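Long-range contacts in epimerase domain-containing protein (Bacillus cereus HuA2-4, PDB 6ZLK), which catalyses the NAD-dependent interconversion of UDP-glucuronic acid and UDP-galacturonic acid by inverting the configuration at C4 of the sugar: residues 86-91 / 274-279; 229-234 / 289-294. All coordinates share one frame; numbering follows the deposited sequence.

The two contacts lie on opposite sides of the chain's centre, with about 31 Å between their centres and about 16 Å between their nearest atoms. Along the chain their segments alternate: 86-91, 229-234, 274-279, 289-294. The second halves are close in sequence, 274-279 lying in the loop before helix 285-291 and 289-294 covering the end of that helix. Contact 1 joins two loops at the UDP-sugar pocket, whereas contact 2 is a surface contact joining the end of helix 218-230 to the end of helix 285-291. These two contacts thus join the chain beyond strand 267-270 to earlier parts of the fold, one beside the substrate and one remote from it.

Contact 1 (86-91 / 274-279); sequences GVRTSW and PGEPKQ. With UGB ((2S,3R,4S,5R,6R)-6-[[[(2R,3S,4R,5R)-5-(2,4-dioxopyrimidin-1-yl)-3,4-dihydroxy-oxolan-2-yl]methoxy-hydroxy-phosphoryl]oxy-hydroxy-phosphoryl]oxy-3,4,5-trihydroxy-oxane-2-carboxylic acid), chain G.
Arg88 NH2 forms a salt bridge with Glu276 OE2 at 2.7 Å, and adds weak hydrogen bonds to O2A, O5D and O1B of the bound UDP-sugar. The carboxylate oxygen meets the guanidinium almost in its plane, although the two flat groups are turned 65° apart, and NH2 reaches OE2 on the syn side but well out of the carboxylate plane. Arg88 NH1 gives a nearly straight bond to the alpha-phosphate oxygen O2A, 2.9 Å away. The bend at the third torsion of Arg88 turns the guanidinium so that one face lies against uracil C6, which sits toward its rim. Arginine suits the place because its several N-H groups can serve a phosphate and a carboxylate together. The opposing charge of Glu276 probably helps to fix the rotation of the guanidinium, and its OE1 lies by the ribose hydroxyl O2D.

Val87 fills the next layer. CG1, anti to the backbone N (chi1 166°), lies 3.3 Å from Gly275 O, while CG2 comes equally near the sugar ring oxygen O5' of the ligand. Pro274 CB rests over the rim of the Trp91 ring, 3.7 Å from CZ2, while Pro274 O and the backbone of Gly275 lie at the ring's edge, near its plane. Glycine suits this position because Gly275 phi is positive (98°) and the indole edge leaves little room for a CB.

The contact joins the loop between strand 77-80 and helix 96-113 to the loop between strand 267-270 and helix 285-291. Lys278 pairs through its backbone with Thr212 of strand 212-217. The second subunit covers the far end, where its Phe167 meets Trp91 edge-to-face and its Asn166 accepts a hydrogen bond from Gly275 N, so the pocket loops border the dimer interface.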
loop_
_atom_site.group_PDB
_atom_site.type_symbol
_atom_site.label_atom_id
_atom_site.label_comp_id
_atom_site.label_asym_id
_atom_site.label_seq_id
_atom_site.Cartn_x
_atom_site.Cartn_y
_atom_site.Cartn_z
ATOM N N GLY A 86 8.479 10.676 7.438
ATOM C CA GLY A 86 9.201 11.739 6.712
ATOM C C GLY A 86 8.731 11.721 5.279
ATOM O O GLY A 86 9.148 10.807 4.490
ATOM N N VAL A 87 7.839 12.653 4.975
ATOM C CA VAL A 87 7.227 12.771 3.640
ATOM C C VAL A 87 8.365 13.014 2.636
ATOM O O VAL A 87 8.329 12.499 1.545
ATOM C CB VAL A 87 6.169 13.888 3.669
ATOM C CG1 VAL A 87 5.732 14.323 2.284
ATOM C CG2 VAL A 87 4.977 13.500 4.540
ATOM N N ARG A 88 9.333 13.859 2.983
ATOM C CA ARG A 88 10.174 14.501 1.947
ATOM C C ARG A 88 11.357 13.609 1.586
ATOM O O ARG A 88 12.038 13.904 0.583
ATOM C CB ARG A 88 10.616 15.881 2.458
ATOM C CG ARG A 88 9.450 16.853 2.594
ATOM C CD ARG A 88 9.875 18.221 3.141
ATOM N NE ARG A 88 10.315 18.202 4.527
ATOM C CZ ARG A 88 9.500 18.203 5.588
ATOM N NH1 ARG A 88 9.996 18.180 6.819
ATOM N NH2 ARG A 88 8.189 18.249 5.396
ATOM N N THR A 89 11.681 12.600 2.381
ATOM C CA THR A 89 12.876 11.747 2.179
ATOM C C THR A 89 12.480 10.323 1.791
ATOM O O THR A 89 13.217 9.410 2.126
ATOM C CB THR A 89 13.735 11.771 3.446
ATOM O OG1 THR A 89 12.922 11.271 4.515
ATOM C CG2 THR A 89 14.233 13.171 3.728
ATOM N N SER A 90 11.354 10.131 1.080
ATOM C CA SER A 90 10.799 8.781 0.778
ATOM C C SER A 90 10.972 8.468 -0.710
ATOM O O SER A 90 10.377 7.453 -1.172
ATOM C CB SER A 90 9.330 8.640 1.200
ATOM O OG SER A 90 8.455 9.595 0.614
ATOM N N TRP A 91 11.822 9.205 -1.421
ATOM C CA TRP A 91 12.015 9.066 -2.893
ATOM C C TRP A 91 13.205 8.182 -3.211
ATOM O O TRP A 91 14.094 8.015 -2.364
ATOM C CB TRP A 91 12.153 10.427 -3.582
ATOM C CG TRP A 91 11.005 11.333 -3.336
ATOM C CD1 TRP A 91 11.002 12.386 -2.477
ATOM C CD2 TRP A 91 9.711 11.312 -3.950
ATOM N NE1 TRP A 91 9.768 12.959 -2.459
ATOM C CE2 TRP A 91 8.950 12.328 -3.346
ATOM C CE3 TRP A 91 9.103 10.523 -4.923
ATOM C CZ2 TRP A 91 7.657 12.629 -3.742
ATOM C CZ3 TRP A 91 7.810 10.788 -5.283
ATOM C CH2 TRP A 91 7.102 11.853 -4.713
ATOM N N PRO A 274 8.474 17.832 -3.733
ATOM C CA PRO A 274 7.399 16.943 -4.154
ATOM C C PRO A 274 6.861 16.112 -2.987
ATOM O O PRO A 274 7.564 15.811 -2.028
ATOM C CB PRO A 274 8.006 16.011 -5.216
ATOM C CG PRO A 274 9.487 16.229 -5.162
ATOM C CD PRO A 274 9.738 17.523 -4.415
ATOM N N GLY A 275 5.593 15.750 -3.088
ATOM C CA GLY A 275 5.006 14.813 -2.117
ATOM C C GLY A 275 4.230 15.491 -1.018
ATOM O O GLY A 275 3.652 14.766 -0.221
ATOM N N GLU A 276 4.230 16.819 -0.953
ATOM C CA GLU A 276 3.633 17.484 0.237
ATOM C C GLU A 276 2.361 18.173 -0.191
ATOM O O GLU A 276 2.368 18.931 -1.163
ATOM C CB GLU A 276 4.547 18.543 0.803
ATOM C CG GLU A 276 5.927 18.069 1.096
ATOM C CD GLU A 276 6.544 19.001 2.118
ATOM O OE1 GLU A 276 7.030 20.091 1.707
ATOM O OE2 GLU A 276 6.519 18.628 3.286
ATOM N N PRO A 277 1.245 17.984 0.546
ATOM C CA PRO A 277 0.030 18.728 0.276
ATOM C C PRO A 277 0.151 20.199 0.704
ATOM O O PRO A 277 0.934 20.536 1.607
ATOM C CB PRO A 277 -1.004 18.027 1.174
ATOM C CG PRO A 277 -0.190 17.534 2.341
ATOM C CD PRO A 277 1.122 17.086 1.728
ATOM N N LYS A 278 -0.654 21.059 0.092
ATOM C CA LYS A 278 -0.720 22.500 0.422
ATOM C C LYS A 278 -1.415 22.694 1.762
ATOM O O LYS A 278 -1.182 23.683 2.438
ATOM C CB LYS A 278 -1.474 23.272 -0.664
ATOM C CG LYS A 278 -0.671 23.433 -1.951
ATOM C CD LYS A 278 -1.448 24.124 -3.068
ATOM C CE LYS A 278 -1.758 25.585 -2.782
ATOM N NZ LYS A 278 -2.928 26.071 -3.563
ATOM N N GLN A 279 -2.300 21.785 2.126
ATOM C CA GLN A 279 -3.133 21.938 3.333
ATOM C C GLN A 279 -3.397 20.561 3.940
ATOM O O GLN A 279 -3.695 19.600 3.184
ATOM C CB GLN A 279 -4.474 22.560 2.919
ATOM C CG GLN A 279 -5.540 22.523 3.997
ATOM C CD GLN A 279 -6.804 23.183 3.498
ATOM O OE1 GLN A 279 -7.802 22.526 3.193
ATOM N NE2 GLN A 279 -6.724 24.499 3.312
HETATM N N1 UGB G . 8.773 22.783 6.085
HETATM C C2 UGB G . 9.397 23.995 5.845
HETATM O O2 UGB G . 8.834 24.951 5.323
HETATM N N3 UGB G . 10.697 24.047 6.259
HETATM C C4 UGB G . 11.427 23.039 6.854
HETATM O O4 UGB G . 12.602 23.246 7.153
HETATM C C5 UGB G . 10.712 21.809 7.048
HETATM C C6 UGB G . 9.436 21.730 6.658
HETATM P PA UGB G . 6.628 18.971 9.056
HETATM P PB UGB G . 4.660 17.305 7.688
HETATM O "O'P" UGB G . 6.904 12.791 9.055
HETATM O "O'Q" UGB G . 5.664 11.874 10.476
HETATM C "C1'" UGB G . 3.680 14.903 7.449
HETATM O O1A UGB G . 6.400 19.770 10.290
HETATM O O1B UGB G . 5.731 16.754 6.805
HETATM C C1D UGB G . 7.360 22.667 5.716
HETATM C "C2'" UGB G . 2.258 14.496 7.774
HETATM O "O2'" UGB G . 1.392 15.612 7.557
HETATM O O2A UGB G . 7.902 18.238 8.856
HETATM O O2B UGB G . 3.670 18.272 7.157
HETATM C C2D UGB G . 7.063 21.333 5.043
HETATM O O2D UGB G . 7.417 21.450 3.678
HETATM C "C3'" UGB G . 2.209 14.033 9.214
HETATM O "O3'" UGB G . 0.876 13.611 9.532
HETATM O O3A UGB G . 5.420 17.930 8.949
HETATM O O3B UGB G . 3.895 16.037 8.286
HETATM C C3D UGB G . 5.567 21.189 5.338
HETATM O O3D UGB G . 4.799 21.887 4.370
HETATM C "C4'" UGB G . 3.271 12.953 9.437
HETATM O "O4'" UGB G . 3.086 11.852 8.540
HETATM C C4D UGB G . 5.411 21.844 6.719
HETATM O O4D UGB G . 6.581 22.680 6.891
HETATM C "C5'" UGB G . 4.643 13.569 9.151
HETATM O "O5'" UGB G . 4.630 13.881 7.756
HETATM C C5D UGB G . 5.297 20.893 7.880
HETATM O O5D UGB G . 6.358 19.919 7.788
HETATM C "C6'" UGB G . 5.819 12.672 9.575
#

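Contact 2 (229-234 / 289-294); sequences LETKKN and TLLQYS
Thr231 OG1 donates a hydrogen bond to Leu290 O at 2.7 Å, nearly in line with the carbonyl bond. The same hydroxyl accepts twice: from Lys233 N, two residues on, at 3.1 Å, which makes an ST turn, and from a water 3.3 Å from OG1. That water also donates to Gln292 OE1, at 3.2 Å, and so adds an indirect link between the segments. Threonine suits this place because one oxygen can shape its own turn after helix 218-230 while reaching another helix. Its partner is the carbonyl of Leu290, near the end of helix 285-291, where the chain leaves helical geometry at Gln292 with a positive phi and the last carbonyls run out of helical N-H partners.

Apolar contacts flank this bond. With OG1 anti to the backbone N (chi1 -180°), the methyl CG2 of Thr231 is left between the backbone N and the carbonyl carbon, and it touches Leu291 CD2 at 4.0 Å. Leu291 belongs mainly to the interior, packing on Ala227 of helix 218-230 and on Ile240 and Ile242 of strand 239-242. Lys233 crosses Leu290 at about a right angle, its methylene CD 4.1 Å from Leu290 CD2. The aliphatic stem lies along the carbonyls of Leu290 and Thr289 and touches the leucine at CD, leaving the amino group at the exposed margin.

Electrostatics contributes more loosely. Lys233 NZ lies 3.8 Å from Thr289 O, too far for a hydrogen bond, yet a positive charge beside a carbonyl at a helix C-terminus is probably favourable.

The chemistry therefore implies a surface junction between two helix ends whose one direct hydrogen bond comes from the Thr231 hydroxyl, supplemented by a methyl contact, a lysine stem and a shared water.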
loop_
_atom_site.group_PDB
_atom_site.type_symbol
_atom_site.label_atom_id
_atom_site.label_comp_id
_atom_site.label_asym_id
_atom_site.label_seq_id
_atom_site.Cartn_x
_atom_site.Cartn_y
_atom_site.Cartn_z
ATOM N N LEU A 229 -7.237 3.441 24.189
ATOM C CA LEU A 229 -7.173 2.306 25.100
ATOM C C LEU A 229 -8.321 2.400 26.099
ATOM O O LEU A 229 -8.980 1.342 26.317
ATOM C CB LEU A 229 -5.832 2.345 25.811
ATOM C CG LEU A 229 -5.598 1.271 26.862
ATOM C CD1 LEU A 229 -5.940 -0.095 26.292
ATOM C CD2 LEU A 229 -4.168 1.313 27.348
ATOM N N GLU A 230 -8.559 3.582 26.674
ATOM C CA GLU A 230 -9.415 3.710 27.881
ATOM C C GLU A 230 -10.890 3.983 27.587
ATOM O O GLU A 230 -11.704 3.852 28.538
ATOM C CB GLU A 230 -8.894 4.812 28.783
ATOM C CG GLU A 230 -7.525 4.469 29.276
ATOM C CD GLU A 230 -6.890 5.450 30.242
ATOM O OE1 GLU A 230 -7.350 6.589 30.347
ATOM O OE2 GLU A 230 -5.869 5.054 30.873
ATOM N N THR A 231 -11.263 4.251 26.352
ATOM C CA THR A 231 -12.676 4.595 26.063
ATOM C C THR A 231 -13.554 3.391 26.427
ATOM O O THR A 231 -13.136 2.215 26.213
ATOM C CB THR A 231 -12.876 4.983 24.592
ATOM O OG1 THR A 231 -14.269 5.298 24.442
ATOM C CG2 THR A 231 -12.545 3.883 23.618
ATOM N N LYS A 232 -14.786 3.687 26.820
ATOM C CA LYS A 232 -15.818 2.644 27.050
ATOM C C LYS A 232 -16.522 2.263 25.746
ATOM O O LYS A 232 -17.198 1.200 25.739
ATOM C CB LYS A 232 -16.797 3.156 28.111
ATOM C CG LYS A 232 -16.181 3.259 29.505
ATOM C CD LYS A 232 -15.310 2.050 29.826
ATOM C CE LYS A 232 -14.869 1.959 31.276
ATOM N NZ LYS A 232 -13.853 0.895 31.447
ATOM N N LYS A 233 -16.356 3.044 24.680
ATOM C CA LYS A 233 -17.036 2.797 23.393
ATOM C C LYS A 233 -16.340 1.630 22.686
ATOM O O LYS A 233 -15.139 1.451 22.896
ATOM C CB LYS A 233 -17.059 4.069 22.555
ATOM C CG LYS A 233 -17.916 5.189 23.121
ATOM C CD LYS A 233 -18.861 5.771 22.090
ATOM C CE LYS A 233 -20.003 6.561 22.686
ATOM N NZ LYS A 233 -19.631 7.153 23.992
ATOM N N ASN A 234 -17.078 0.830 21.921
ATOM C CA ASN A 234 -16.486 -0.200 21.041
ATOM C C ASN A 234 -15.958 0.540 19.811
ATOM O O ASN A 234 -16.761 1.027 19.014
ATOM C CB ASN A 234 -17.424 -1.352 20.677
ATOM C CG ASN A 234 -16.625 -2.498 20.083
ATOM O OD1 ASN A 234 -15.816 -2.294 19.193
ATOM N ND2 ASN A 234 -16.814 -3.708 20.582
ATOM N N THR A 289 -16.694 11.862 19.406
ATOM C CA THR A 289 -17.752 10.864 19.666
ATOM C C THR A 289 -17.163 9.643 20.370
ATOM O O THR A 289 -17.698 9.252 21.411
ATOM C CB THR A 289 -18.455 10.416 18.396
ATOM O OG1 THR A 289 -18.995 11.556 17.726
ATOM C CG2 THR A 289 -19.541 9.399 18.675
ATOM N N LEU A 290 -16.103 9.057 19.830
ATOM C CA LEU A 290 -15.629 7.733 20.300
ATOM C C LEU A 290 -14.662 7.824 21.464
ATOM O O LEU A 290 -14.670 6.853 22.222
ATOM C CB LEU A 290 -14.999 6.984 19.145
ATOM C CG LEU A 290 -15.919 6.701 17.977
ATOM C CD1 LEU A 290 -15.149 6.025 16.885
ATOM C CD2 LEU A 290 -17.093 5.836 18.375
ATOM N N LEU A 291 -13.904 8.929 21.562
ATOM C CA LEU A 291 -12.786 9.027 22.531
ATOM C C LEU A 291 -13.005 10.182 23.501
ATOM O O LEU A 291 -12.172 10.323 24.381
ATOM C CB LEU A 291 -11.457 9.219 21.825
ATOM C CG LEU A 291 -11.148 8.240 20.704
ATOM C CD1 LEU A 291 -9.812 8.600 20.101
ATOM C CD2 LEU A 291 -11.186 6.792 21.191
ATOM N N GLN A 292 -14.054 10.987 23.341
ATOM C CA GLN A 292 -14.191 12.250 24.088
ATOM C C GLN A 292 -12.922 13.084 23.883
ATOM O O GLN A 292 -12.533 13.844 24.745
ATOM C CB GLN A 292 -14.551 11.981 25.551
ATOM C CG GLN A 292 -15.930 11.363 25.704
ATOM C CD GLN A 292 -16.271 11.337 27.173
ATOM O OE1 GLN A 292 -15.848 10.440 27.903
ATOM N NE2 GLN A 292 -16.960 12.370 27.634
ATOM N N TYR A 293 -12.339 13.004 22.689
ATOM C CA TYR A 293 -11.143 13.801 22.336
ATOM C C TYR A 293 -11.525 15.250 22.129
ATOM O O TYR A 293 -12.438 15.598 21.369
ATOM C CB TYR A 293 -10.494 13.211 21.086
ATOM C CG TYR A 293 -9.255 13.956 20.673
ATOM C CD1 TYR A 293 -8.144 13.944 21.501
ATOM C CD2 TYR A 293 -9.190 14.624 19.462
ATOM C CE1 TYR A 293 -7.021 14.668 21.156
ATOM C CE2 TYR A 293 -8.053 15.329 19.101
ATOM C CZ TYR A 293 -6.956 15.283 19.926
ATOM O OH TYR A 293 -5.819 15.948 19.553
ATOM N N SER A 294 -10.738 16.125 22.700
ATOM C CA SER A 294 -10.865 17.567 22.431
ATOM C C SER A 294 -9.494 18.174 22.650
ATOM O O SER A 294 -9.000 18.133 23.768
ATOM C CB SER A 294 -11.926 18.167 23.331
ATOM O OG SER A 294 -11.905 19.587 23.245
HETATM O O HOH W 1 -15.046 8.182 25.756
#